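Local coordinates for protein beta-glucosidase (Saccharopolyspora erythraea D, PDB 5M6G) that probably hydrolyses terminal, non-reducing beta-D-glucosyl residues with release of beta-D-glucose, as a two-domain enzyme of glycoside hydrolase family 3, at residues 49-54 with 369-374; 62-67 with 350-355; 429-434 with 471-476. All coordinates share one frame; numbering follows the deposited sequence.

Contacts 1 and 2 belong to one cluster of helices at an end of the molecule, their centres 16 Å apart. Helices 47-57 and 60-66 follow each other in the chain, as do helices 345-357 and 363-379, and contact 2 is nested inside the loop that contact 1 closes. A probable hydrogen bond from Asn-370 ND2 to Lys-63 O (2.9 Å) joins the two. Contact 3 lies in the C-terminal domain, across the centre of the chain, with centres 60 and 62 Å from contacts 1 and 2. The sorbitol pocket draws residues from both domain ranges, including Asp-129, Asp-310 and Glu-505, but none from the three contacts.

Contact 1 (49-54 with 369-374); sequences DRVDDL and ANRRIL
Val-51 and Leu-54 of helix 47-57 pack against Arg-371 and Leu-374 of helix 363-379. The contact sets a helix near the start of the modelled chain on one whose segment 369-374 falls in the family 3 N-terminal, TIM-barrel-type range, away from the annotated sites. The axes of the two short segments approach to 10.1 Å at 129°, between perpendicular and antiparallel, and the closest CA atoms are those of Val-51 and Leu-374, 6.4 Å apart. The tighter part is the leucine pair. Leu-54 lays CD2 across the two methyls of Leu-374, 3.9 Å from its CD2 and 4.0 Å from its CD1, the two side chains crossing at about a right angle. Leu-374 places CG beside its own backbone N (chi1 -65°), which brings both methyls to that single methyl of Leu-54. Val-51 divides its branches: CG2 rests on the helix backbone at Leu-374 C (4.2 Å), while CG1, opposite the backbone N (chi1 169°), faces the aliphatic root of Arg-371 at CG (4.1 Å).

Beyond Arg-371 CG the contact loosens. That side chain lies at the exposed border, and its NE stays 4.8 Å from Asp-52 OD1, opposite charges near each other without touching. Phe-378 of helix 363-379 also touches Val-51 and Leu-54, and Met-55 touches both Arg-371 and Leu-374.

No hydrogen bond crosses between the two segments. Their adhesion is therefore mainly apolar burial, and the Asp-52 and Arg-371 charges could add at most a weak, solvent-softened attraction at the margin.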
ATOM      1  N   ASP A  49      31.933  -8.818  -4.385  1.00 15.11           N
ATOM      2  CA  ASP A  49      32.973  -8.992  -5.406  1.00 15.17           C
ATOM      3  C   ASP A  49      32.394  -8.903  -6.814  1.00 15.60           C
ATOM      4  O   ASP A  49      33.053  -8.395  -7.734  1.00 15.92           O
ATOM      5  CB  ASP A  49      33.687 -10.330  -5.220  1.00 16.40           C
ATOM      6  CG  ASP A  49      34.369 -10.447  -3.869  1.00 25.01           C
ATOM      7  OD1 ASP A  49      34.674  -9.401  -3.256  1.00 28.82           O
ATOM      8  OD2 ASP A  49      34.597 -11.589  -3.419  1.00 30.78           O
ATOM      9  N   ARG A  50      31.175  -9.419  -7.008  1.00 13.65           N
ATOM     10  CA  ARG A  50      30.502  -9.282  -8.295  1.00 14.10           C
ATOM     11  C   ARG A  50      30.172  -7.824  -8.586  1.00 15.25           C
ATOM     12  O   ARG A  50      30.356  -7.352  -9.715  1.00 13.33           O
ATOM     13  CB  ARG A  50      29.224 -10.133  -8.313  1.00 13.82           C
ATOM     14  CG  ARG A  50      29.479 -11.631  -8.098  1.00 16.20           C
ATOM     15  CD  ARG A  50      28.188 -12.458  -8.229  1.00 16.00           C
ATOM     16  NE  ARG A  50      27.720 -12.550  -9.612  1.00 13.56           N
ATOM     17  CZ  ARG A  50      26.599 -13.176  -9.971  1.00 18.95           C
ATOM     18  NH1 ARG A  50      25.835 -13.751  -9.046  1.00 14.48           N
ATOM     19  NH2 ARG A  50      26.238 -13.223 -11.247  1.00 16.12           N
ATOM     20  N   VAL A  51      29.672  -7.103  -7.579  1.00 12.20           N
ATOM     21  CA  VAL A  51      29.411  -5.675  -7.719  1.00 12.63           C
ATOM     22  C   VAL A  51      30.691  -4.921  -8.076  1.00 14.65           C
ATOM     23  O   VAL A  51      30.708  -4.088  -8.986  1.00 14.12           O
ATOM     24  CB  VAL A  51      28.780  -5.129  -6.428  1.00 11.44           C
ATOM     25  CG1 VAL A  51      28.748  -3.617  -6.472  1.00 15.24           C
ATOM     26  CG2 VAL A  51      27.362  -5.709  -6.251  1.00 11.12           C
ATOM     27  N   ASP A  52      31.778  -5.188  -7.352  1.00 13.36           N
ATOM     28  CA  ASP A  52      33.039  -4.499  -7.645  1.00 14.45           C
ATOM     29  C   ASP A  52      33.473  -4.711  -9.092  1.00 16.73           C
ATOM     30  O   ASP A  52      33.889  -3.764  -9.775  1.00 12.88           O
ATOM     31  CB  ASP A  52      34.133  -4.982  -6.695  1.00 14.07           C
ATOM     32  CG  ASP A  52      33.978  -4.433  -5.287  1.00 24.60           C
ATOM     33  OD1 ASP A  52      33.193  -3.479  -5.097  1.00 25.96           O
ATOM     34  OD2 ASP A  52      34.655  -4.954  -4.370  1.00 28.78           O
ATOM     35  N   ASP A  53      33.389  -5.950  -9.581  1.00 14.69           N
ATOM     36  CA  ASP A  53      33.867  -6.237 -10.929  1.00 15.75           C
ATOM     37  C   ASP A  53      33.009  -5.546 -11.981  1.00 18.27           C
ATOM     38  O   ASP A  53      33.532  -4.961 -12.935  1.00 16.01           O
ATOM     39  CB  ASP A  53      33.884  -7.743 -11.171  1.00 17.68           C
ATOM     40  CG  ASP A  53      34.396  -8.084 -12.536  1.00 17.61           C
ATOM     41  OD1 ASP A  53      35.619  -7.962 -12.735  1.00 15.77           O
ATOM     42  OD2 ASP A  53      33.578  -8.438 -13.409  1.00 14.53           O
ATOM     43  N   LEU A  54      31.681  -5.618 -11.827  1.00 14.47           N
ATOM     44  CA  LEU A  54      30.784  -4.952 -12.764  1.00 13.83           C
ATOM     45  C   LEU A  54      31.028  -3.447 -12.784  1.00 13.50           C
ATOM     46  O   LEU A  54      31.196  -2.851 -13.851  1.00 13.18           O
ATOM     47  CB  LEU A  54      29.326  -5.257 -12.398  1.00 12.84           C
ATOM     48  CG  LEU A  54      28.226  -4.634 -13.259  1.00 15.09           C
ATOM     49  CD1 LEU A  54      28.419  -4.960 -14.741  1.00 11.15           C
ATOM     50  CD2 LEU A  54      26.841  -5.093 -12.767  1.00 11.13           C
ATOM     51  N   ALA A 369      25.280   5.102  -5.049  1.00 11.15           N
ATOM     52  CA  ALA A 369      23.958   4.736  -5.548  1.00 12.01           C
ATOM     53  C   ALA A 369      24.029   3.458  -6.369  1.00 12.45           C
ATOM     54  O   ALA A 369      23.171   2.574  -6.241  1.00 12.03           O
ATOM     55  CB  ALA A 369      23.371   5.877  -6.381  1.00 10.79           C
ATOM     56  N   ASN A 370      25.066   3.326  -7.201  1.00 11.47           N
ATOM     57  CA  ASN A 370      25.162   2.130  -8.032  1.00 14.00           C
ATOM     58  C   ASN A 370      25.477   0.900  -7.206  1.00 10.80           C
ATOM     59  O   ASN A 370      24.941  -0.175  -7.467  1.00 13.18           O
ATOM     60  CB  ASN A 370      26.208   2.321  -9.111  1.00 10.41           C
ATOM     61  CG  ASN A 370      25.616   2.884 -10.352  1.00 13.41           C
ATOM     62  OD1 ASN A 370      25.430   2.169 -11.337  1.00 13.59           O
ATOM     63  ND2 ASN A 370      25.247   4.162 -10.301  1.00 10.27           N
ATOM     64  N   ARG A 371      26.363   1.025  -6.222  1.00 10.68           N
ATOM     65  CA  ARG A 371      26.642  -0.124  -5.367  1.00 13.01           C
ATOM     66  C   ARG A 371      25.369  -0.619  -4.688  1.00 15.71           C
ATOM     67  O   ARG A 371      25.121  -1.832  -4.604  1.00 14.00           O
ATOM     68  CB  ARG A 371      27.695   0.259  -4.335  1.00 16.34           C
ATOM     69  CG  ARG A 371      28.205  -0.879  -3.492  1.00 23.14           C
ATOM     70  CD  ARG A 371      29.497  -0.443  -2.818  1.00 28.40           C
ATOM     71  NE  ARG A 371      30.401   0.173  -3.784  1.00 29.08           N
ATOM     72  CZ  ARG A 371      30.816   1.441  -3.757  1.00 39.48           C
ATOM     73  NH1 ARG A 371      30.426   2.277  -2.796  1.00 26.51           N
ATOM     74  NH2 ARG A 371      31.644   1.872  -4.698  1.00 37.73           N
ATOM     75  N   ARG A 372      24.533   0.309  -4.224  1.00 12.83           N
ATOM     76  CA  ARG A 372      23.293  -0.083  -3.559  1.00 10.42           C
ATOM     77  C   ARG A 372      22.306  -0.722  -4.539  1.00 13.00           C
ATOM     78  O   ARG A 372      21.706  -1.758  -4.227  1.00 13.04           O
ATOM     79  CB  ARG A 372      22.695   1.129  -2.855  1.00 11.66           C
ATOM     80  CG  ARG A 372      23.549   1.590  -1.675  1.00 13.41           C
ATOM     81  CD  ARG A 372      23.118   2.936  -1.152  1.00 15.81           C
ATOM     82  NE  ARG A 372      23.896   3.320   0.021  1.00 12.65           N
ATOM     83  CZ  ARG A 372      23.525   3.075   1.273  1.00 16.39           C
ATOM     84  NH1 ARG A 372      22.373   2.450   1.512  1.00 15.83           N
ATOM     85  NH2 ARG A 372      24.303   3.465   2.283  1.00 15.69           N
ATOM     86  N   ILE A 373      22.144  -0.146  -5.732  1.00 13.54           N
ATOM     87  CA  ILE A 373      21.210  -0.713  -6.710  1.00 11.83           C
ATOM     88  C   ILE A 373      21.698  -2.074  -7.189  1.00 12.94           C
ATOM     89  O   ILE A 373      20.948  -3.059  -7.189  1.00 10.65           O
ATOM     90  CB  ILE A 373      21.014   0.246  -7.901  1.00 12.69           C
ATOM     91  CG1 ILE A 373      20.331   1.547  -7.484  1.00 10.68           C
ATOM     92  CG2 ILE A 373      20.241  -0.446  -9.029  1.00  9.77           C
ATOM     93  CD1 ILE A 373      20.652   2.713  -8.427  1.00 13.30           C
ATOM     94  N   LEU A 374      22.966  -2.152  -7.613  1.00 11.59           N
ATOM     95  CA  LEU A 374      23.460  -3.399  -8.191  1.00 14.73           C
ATOM     96  C   LEU A 374      23.484  -4.516  -7.158  1.00 13.92           C
ATOM     97  O   LEU A 374      23.215  -5.674  -7.490  1.00 16.38           O
ATOM     98  CB  LEU A 374      24.854  -3.195  -8.787  1.00 13.70           C
ATOM     99  CG  LEU A 374      24.906  -2.242  -9.975  1.00 12.28           C
ATOM    100  CD1 LEU A 374      26.366  -1.953 -10.341  1.00 12.85           C
ATOM    101  CD2 LEU A 374      24.127  -2.832 -11.158  1.00 11.34           C
TER

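Contact 2 (62-67 with 350-355); sequences DKLGQM and DYLRAE
Leu-64 CD1 approaches the guanidinium of Arg-353 obliquely, while the group's in-plane edge is taken up by carboxylate. Arg-353 NH1 donates to Asp-350 OD1 at 2.9 Å in a fairly straight bond (162°); the oxygen lies almost in the guanidinium plane but is met on its anti side, 32° out of the carboxylate plane. NE makes a second salt bridge, with Asp-61 OD1, just ahead of segment 62-67. The arginine thus ties helix 345-357 to helix 60-66, with a carboxylate from each.

Beneath this polar layer the contact is aliphatic. Leu-64 straddles two neighbouring residues: CD1 presses on Arg-353 CB (3.5 Å) and CA (3.7 Å), and CD2 meets Leu-352 CG at 3.6 Å. Leu-352 sends CG opposite its backbone N (chi1 -171°), which helps to turn CD2, not CD1, to Leu-64 and Met-67. The bent end of Met-67 brings CE to Leu-352 CD2 (3.8 Å), the two side chains crossing at about a right angle. Val-332 of helix 325-334 also touches Leu-352.

Cut back to an alanine, Leu-64 would lose both methyls, which would probably leave Leu-352 CG and Arg-353 CB without their closest partners across the contact and a gap between the helices.

Both helices adjoin neighbouring parallel strands of the TIM-barrel-type N-terminal domain: helix 60-66 leads into strand 68-71, and helix 345-357 follows strand 339-341. The chemistry implies a buried apolar seam closed on one side by an arginine whose charge is probably well balanced by two aspartates.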
ATOM      1  N   ASP A  62      26.851   4.360 -17.993  1.00 12.00           N
ATOM      2  CA  ASP A  62      26.206   3.148 -17.482  1.00 16.04           C
ATOM      3  C   ASP A  62      25.693   3.376 -16.066  1.00 15.84           C
ATOM      4  O   ASP A  62      24.579   2.958 -15.717  1.00 13.58           O
ATOM      5  CB  ASP A  62      27.172   1.959 -17.491  1.00 10.76           C
ATOM      6  CG  ASP A  62      27.631   1.560 -18.902  1.00 13.87           C
ATOM      7  OD1 ASP A  62      26.786   1.534 -19.823  1.00 16.31           O
ATOM      8  OD2 ASP A  62      28.836   1.254 -19.074  1.00 14.23           O
ATOM      9  N   LYS A  63      26.504   4.039 -15.235  1.00 13.92           N
ATOM     10  CA  LYS A  63      26.138   4.264 -13.841  1.00 14.20           C
ATOM     11  C   LYS A  63      24.967   5.232 -13.721  1.00 11.99           C
ATOM     12  O   LYS A  63      24.098   5.060 -12.856  1.00 13.72           O
ATOM     13  CB  LYS A  63      27.355   4.791 -13.065  1.00 15.12           C
ATOM     14  CG  LYS A  63      28.478   3.777 -12.891  1.00 13.38           C
ATOM     15  CD  LYS A  63      29.686   4.403 -12.187  1.00 16.00           C
ATOM     16  CE  LYS A  63      30.898   3.474 -12.236  1.00 13.88           C
ATOM     17  NZ  LYS A  63      32.103   4.196 -11.692  1.00 12.54           N
ATOM     18  N   LEU A  64      24.928   6.262 -14.565  1.00 12.29           N
ATOM     19  CA  LEU A  64      23.798   7.183 -14.529  1.00 12.55           C
ATOM     20  C   LEU A  64      22.514   6.466 -14.910  1.00 15.60           C
ATOM     21  O   LEU A  64      21.475   6.639 -14.257  1.00 12.11           O
ATOM     22  CB  LEU A  64      24.046   8.363 -15.462  1.00 10.52           C
ATOM     23  CG  LEU A  64      25.316   9.158 -15.129  1.00 16.21           C
ATOM     24  CD1 LEU A  64      25.548  10.226 -16.180  1.00 16.79           C
ATOM     25  CD2 LEU A  64      25.236   9.782 -13.718  1.00 14.33           C
ATOM     26  N   GLY A  65      22.579   5.630 -15.947  1.00 13.40           N
ATOM     27  CA  GLY A  65      21.410   4.866 -16.352  1.00 13.28           C
ATOM     28  C   GLY A  65      20.836   4.027 -15.231  1.00 13.38           C
ATOM     29  O   GLY A  65      19.616   3.959 -15.065  1.00 14.12           O
ATOM     30  N   GLN A  66      21.701   3.376 -14.443  1.00 14.55           N
ATOM     31  CA  GLN A  66      21.204   2.513 -13.375  1.00 13.55           C
ATOM     32  C   GLN A  66      20.383   3.281 -12.352  1.00 14.74           C
ATOM     33  O   GLN A  66      19.557   2.675 -11.670  1.00 12.49           O
ATOM     34  CB  GLN A  66      22.344   1.796 -12.648  1.00 11.21           C
ATOM     35  CG  GLN A  66      22.980   0.657 -13.418  1.00 13.93           C
ATOM     36  CD  GLN A  66      21.992  -0.437 -13.736  1.00 18.78           C
ATOM     37  OE1 GLN A  66      21.432  -1.069 -12.836  1.00 12.33           O
ATOM     38  NE2 GLN A  66      21.763  -0.667 -15.023  1.00 14.76           N
ATOM     39  N   MET A  67      20.588   4.592 -12.233  1.00 13.91           N
ATOM     40  CA  MET A  67      19.889   5.386 -11.230  1.00 15.37           C
ATOM     41  C   MET A  67      18.493   5.810 -11.674  1.00 15.27           C
ATOM     42  O   MET A  67      17.787   6.469 -10.906  1.00 16.12           O
ATOM     43  CB  MET A  67      20.737   6.607 -10.870  1.00 11.89           C
ATOM     44  CG  MET A  67      22.027   6.213 -10.162  1.00 13.72           C
ATOM     45  SD  MET A  67      23.176   7.582  -9.914  1.00 12.75           S
ATOM     46  CE  MET A  67      22.215   8.590  -8.780  1.00  8.54           C
ATOM     47  N   ASP A 350      21.210  13.362 -18.771  1.00 15.68           N
ATOM     48  CA  ASP A 350      22.026  14.480 -19.243  1.00 19.05           C
ATOM     49  C   ASP A 350      22.308  15.471 -18.120  1.00 24.38           C
ATOM     50  O   ASP A 350      23.448  15.921 -17.949  1.00 16.63           O
ATOM     51  CB  ASP A 350      21.341  15.184 -20.416  1.00 17.16           C
ATOM     52  CG  ASP A 350      21.391  14.366 -21.700  1.00 21.30           C
ATOM     53  OD1 ASP A 350      22.188  13.411 -21.765  1.00 22.97           O
ATOM     54  OD2 ASP A 350      20.646  14.686 -22.643  1.00 23.82           O
ATOM     55  N   TYR A 351      21.277  15.821 -17.341  1.00 19.99           N
ATOM     56  CA  TYR A 351      21.469  16.742 -16.223  1.00 20.64           C
ATOM     57  C   TYR A 351      22.457  16.180 -15.210  1.00 17.82           C
ATOM     58  O   TYR A 351      23.353  16.888 -14.745  1.00 15.40           O
ATOM     59  CB  TYR A 351      20.135  17.042 -15.532  1.00 19.00           C
ATOM     60  CG  TYR A 351      19.243  18.045 -16.228  1.00 22.60           C
ATOM     61  CD1 TYR A 351      19.635  18.671 -17.409  1.00 24.30           C
ATOM     62  CD2 TYR A 351      17.997  18.361 -15.702  1.00 20.56           C
ATOM     63  CE1 TYR A 351      18.801  19.586 -18.041  1.00 24.16           C
ATOM     64  CE2 TYR A 351      17.159  19.268 -16.323  1.00 20.87           C
ATOM     65  CZ  TYR A 351      17.565  19.881 -17.487  1.00 23.78           C
ATOM     66  OH  TYR A 351      16.726  20.783 -18.091  1.00 20.98           O
ATOM     67  N   LEU A 352      22.283  14.912 -14.827  1.00 15.86           N
ATOM     68  CA  LEU A 352      23.151  14.346 -13.799  1.00 18.22           C
ATOM     69  C   LEU A 352      24.585  14.237 -14.299  1.00 16.72           C
ATOM     70  O   LEU A 352      25.528  14.473 -13.539  1.00 14.20           O
ATOM     71  CB  LEU A 352      22.624  12.980 -13.351  1.00 16.08           C
ATOM     72  CG  LEU A 352      23.316  12.371 -12.129  1.00 18.17           C
ATOM     73  CD1 LEU A 352      23.514  13.411 -11.011  1.00 13.82           C
ATOM     74  CD2 LEU A 352      22.531  11.169 -11.609  1.00 14.75           C
ATOM     75  N   ARG A 353      24.765  13.886 -15.577  1.00 14.81           N
ATOM     76  CA  ARG A 353      26.110  13.833 -16.141  1.00 17.78           C
ATOM     77  C   ARG A 353      26.811  15.176 -15.984  1.00 19.39           C
ATOM     78  O   ARG A 353      27.974  15.238 -15.566  1.00 17.30           O
ATOM     79  CB  ARG A 353      26.063  13.428 -17.614  1.00 17.67           C
ATOM     80  CG  ARG A 353      27.456  13.112 -18.179  1.00 15.58           C
ATOM     81  CD  ARG A 353      27.467  13.021 -19.693  1.00 16.62           C
ATOM     82  NE  ARG A 353      26.709  11.869 -20.176  1.00 17.57           N
ATOM     83  CZ  ARG A 353      25.526  11.948 -20.779  1.00 18.05           C
ATOM     84  NH1 ARG A 353      24.960  13.132 -20.989  1.00 13.39           N
ATOM     85  NH2 ARG A 353      24.920  10.846 -21.192  1.00 16.21           N
ATOM     86  N   ALA A 354      26.105  16.269 -16.302  1.00 16.52           N
ATOM     87  CA  ALA A 354      26.699  17.600 -16.187  1.00 22.03           C
ATOM     88  C   ALA A 354      27.021  17.946 -14.738  1.00 18.89           C
ATOM     89  O   ALA A 354      28.043  18.576 -14.462  1.00 17.52           O
ATOM     90  CB  ALA A 354      25.771  18.652 -16.789  1.00 22.28           C
ATOM     91  N   GLU A 355      26.153  17.561 -13.798  1.00 18.34           N
ATOM     92  CA  GLU A 355      26.454  17.799 -12.389  1.00 18.19           C
ATOM     93  C   GLU A 355      27.713  17.054 -11.970  1.00 20.66           C
ATOM     94  O   GLU A 355      28.548  17.586 -11.225  1.00 18.76           O
ATOM     95  CB  GLU A 355      25.276  17.375 -11.507  1.00 13.21           C
ATOM     96  CG  GLU A 355      24.013  18.196 -11.704  1.00 13.98           C
ATOM     97  CD  GLU A 355      24.232  19.677 -11.463  1.00 20.49           C
ATOM     98  OE1 GLU A 355      24.777  20.043 -10.395  1.00 22.16           O
ATOM     99  OE2 GLU A 355      23.871  20.473 -12.354  1.00 24.45           O
TER

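Contact 3 (429-434 with 471-476); sequences GKLFVA and AAASGS
Leu-431 and Ala-473 meet inside a beta-alpha-beta crossover of the C-terminal domain: strand 431-434 leads by way of helix 465-472 to strand 478-480, its parallel neighbour in the mixed sheet. Leu-431 CD1 lies 3.8 Å from Ala-473 CB, methyl against methyl, the apolar link between the two segments. With CG beside the backbone N (chi1 -72°), Leu-431 stretches one branch from the start of the strand to the turn that ends the helix.

The second meeting point is polar and nearer the surface. Ser-476 sets its side chain beside the carbonyl of Gly-429, with CB 3.4 Å from Gly-429 O and OG 3.3 Å from the same oxygen. Arg-492 gathers these two groups, giving NH2 to Ser-476 OG and NE to Gly-429 O, so one guanidinium bridges the entrance of the strand and the end of the turn.

Further out, the backbone sets these residues in place. Ala-473 is the first residue past the helix to leave helical torsions, and an inverse gamma turn is centred on it, with a weak Ser-474 N to Ala-472 O bond of 3.1 Å. A type I beta turn from Ala-473 to Ser-476 then reverses the chain toward strand 478-480.

On the other segment, Leu-431 pairs through its backbone with Glu-477 and Thr-479, and Phe-432 with Ala-493 and Ile-495, so the strand is held on both flanks. Val-433, two residues along from Leu-431, packs on Leu-466 and Ile-469, continuing the cover of the sheet by helix 465-472. The beta turn itself is closed by Ser-476 N donating to Ala-473 O at 2.9 Å.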
ATOM      1  N   GLY A 429     -35.495 -16.359   8.605  1.00 32.97           N
ATOM      2  CA  GLY A 429     -36.302 -15.156   8.446  1.00 33.70           C
ATOM      3  C   GLY A 429     -35.707 -14.198   7.429  1.00 27.98           C
ATOM      4  O   GLY A 429     -34.500 -14.158   7.214  1.00 25.62           O
ATOM      5  N   LYS A 430     -36.579 -13.425   6.780  1.00 24.21           N
ATOM      6  CA  LYS A 430     -36.149 -12.486   5.746  1.00 20.39           C
ATOM      7  C   LYS A 430     -35.151 -11.474   6.301  1.00 19.09           C
ATOM      8  O   LYS A 430     -35.342 -10.927   7.389  1.00 20.83           O
ATOM      9  CB  LYS A 430     -37.347 -11.714   5.196  1.00 26.05           C
ATOM     10  CG  LYS A 430     -38.387 -12.512   4.482  1.00 33.81           C
ATOM     11  CD  LYS A 430     -39.717 -11.797   4.593  1.00 25.69           C
ATOM     12  CE  LYS A 430     -39.651 -10.423   3.965  1.00 29.52           C
ATOM     13  NZ  LYS A 430     -41.028  -9.904   3.722  1.00 25.80           N
ATOM     14  N   LEU A 431     -34.107 -11.193   5.525  1.00 17.49           N
ATOM     15  CA  LEU A 431     -33.138 -10.153   5.846  1.00 19.98           C
ATOM     16  C   LEU A 431     -33.207  -9.059   4.794  1.00 15.01           C
ATOM     17  O   LEU A 431     -33.508  -9.318   3.625  1.00 14.38           O
ATOM     18  CB  LEU A 431     -31.709 -10.709   5.916  1.00 15.51           C
ATOM     19  CG  LEU A 431     -31.421 -11.583   7.131  1.00 21.65           C
ATOM     20  CD1 LEU A 431     -30.071 -12.257   6.978  1.00 21.73           C
ATOM     21  CD2 LEU A 431     -31.454 -10.740   8.404  1.00 24.49           C
ATOM     22  N   PHE A 432     -32.949  -7.827   5.213  1.00 12.87           N
ATOM     23  CA  PHE A 432     -32.830  -6.722   4.273  1.00 13.73           C
ATOM     24  C   PHE A 432     -31.399  -6.203   4.255  1.00 14.01           C
ATOM     25  O   PHE A 432     -30.774  -6.039   5.308  1.00 11.42           O
ATOM     26  CB  PHE A 432     -33.783  -5.568   4.604  1.00 14.46           C
ATOM     27  CG  PHE A 432     -34.089  -4.704   3.414  1.00 17.92           C
ATOM     28  CD1 PHE A 432     -33.211  -3.697   3.015  1.00 16.49           C
ATOM     29  CD2 PHE A 432     -35.226  -4.942   2.649  1.00 13.32           C
ATOM     30  CE1 PHE A 432     -33.486  -2.920   1.900  1.00 16.18           C
ATOM     31  CE2 PHE A 432     -35.505  -4.166   1.538  1.00 14.44           C
ATOM     32  CZ  PHE A 432     -34.632  -3.156   1.158  1.00 19.39           C
ATOM     33  N   VAL A 433     -30.885  -5.944   3.056  1.00 11.78           N
ATOM     34  CA  VAL A 433     -29.557  -5.366   2.889  1.00 14.66           C
ATOM     35  C   VAL A 433     -29.675  -4.118   2.027  1.00 15.26           C
ATOM     36  O   VAL A 433     -30.404  -4.105   1.028  1.00 16.22           O
ATOM     37  CB  VAL A 433     -28.560  -6.380   2.287  1.00 12.18           C
ATOM     38  CG1 VAL A 433     -27.150  -5.748   2.144  1.00 11.72           C
ATOM     39  CG2 VAL A 433     -28.499  -7.622   3.168  1.00 15.43           C
ATOM     40  N   ALA A 434     -28.962  -3.062   2.428  1.00 13.93           N
ATOM     41  CA  ALA A 434     -28.945  -1.798   1.710  1.00 12.19           C
ATOM     42  C   ALA A 434     -27.556  -1.191   1.829  1.00 12.98           C
ATOM     43  O   ALA A 434     -26.699  -1.691   2.559  1.00 13.79           O
ATOM     44  CB  ALA A 434     -29.993  -0.822   2.256  1.00 11.09           C
ATOM     45  N   ALA A 471     -24.970 -16.052   1.128  1.00 15.07           N
ATOM     46  CA  ALA A 471     -24.454 -17.407   1.301  1.00 15.48           C
ATOM     47  C   ALA A 471     -24.434 -17.813   2.770  1.00 18.67           C
ATOM     48  O   ALA A 471     -24.670 -18.983   3.097  1.00 15.86           O
ATOM     49  CB  ALA A 471     -23.055 -17.521   0.692  1.00 18.18           C
ATOM     50  N   ALA A 472     -24.137 -16.871   3.671  1.00 15.36           N
ATOM     51  CA  ALA A 472     -24.171 -17.179   5.099  1.00 14.73           C
ATOM     52  C   ALA A 472     -25.586 -17.534   5.535  1.00 18.11           C
ATOM     53  O   ALA A 472     -25.809 -18.555   6.194  1.00 17.79           O
ATOM     54  CB  ALA A 472     -23.636 -15.995   5.911  1.00 14.72           C
ATOM     55  N   ALA A 473     -26.552 -16.696   5.169  1.00 15.43           N
ATOM     56  CA  ALA A 473     -27.961 -16.924   5.483  1.00 15.98           C
ATOM     57  C   ALA A 473     -28.612 -17.716   4.347  1.00 14.39           C
ATOM     58  O   ALA A 473     -29.561 -17.275   3.693  1.00 14.12           O
ATOM     59  CB  ALA A 473     -28.668 -15.597   5.719  1.00 12.83           C
ATOM     60  N   SER A 474     -28.057 -18.909   4.115  1.00 16.12           N
ATOM     61  CA  SER A 474     -28.371 -19.660   2.901  1.00 17.63           C
ATOM     62  C   SER A 474     -29.795 -20.190   2.893  1.00 17.14           C
ATOM     63  O   SER A 474     -30.314 -20.516   1.821  1.00 18.85           O
ATOM     64  CB  SER A 474     -27.375 -20.805   2.723  1.00 17.61           C
ATOM     65  OG  SER A 474     -27.232 -21.570   3.908  1.00 20.33           O
ATOM     66  N   GLY A 475     -30.435 -20.284   4.055  1.00 17.94           N
ATOM     67  CA  GLY A 475     -31.832 -20.627   4.149  1.00 15.63           C
ATOM     68  C   GLY A 475     -32.769 -19.446   4.213  1.00 23.80           C
ATOM     69  O   GLY A 475     -33.981 -19.636   4.361  1.00 22.89           O
ATOM     70  N   SER A 476     -32.257 -18.224   4.093  1.00 15.90           N
ATOM     71  CA  SER A 476     -33.057 -17.023   4.271  1.00 14.75           C
ATOM     72  C   SER A 476     -33.258 -16.315   2.941  1.00 14.80           C
ATOM     73  O   SER A 476     -32.352 -16.277   2.101  1.00 14.44           O
ATOM     74  CB  SER A 476     -32.397 -16.042   5.258  1.00 14.77           C
ATOM     75  OG  SER A 476     -32.346 -16.566   6.577  1.00 19.74           O
TER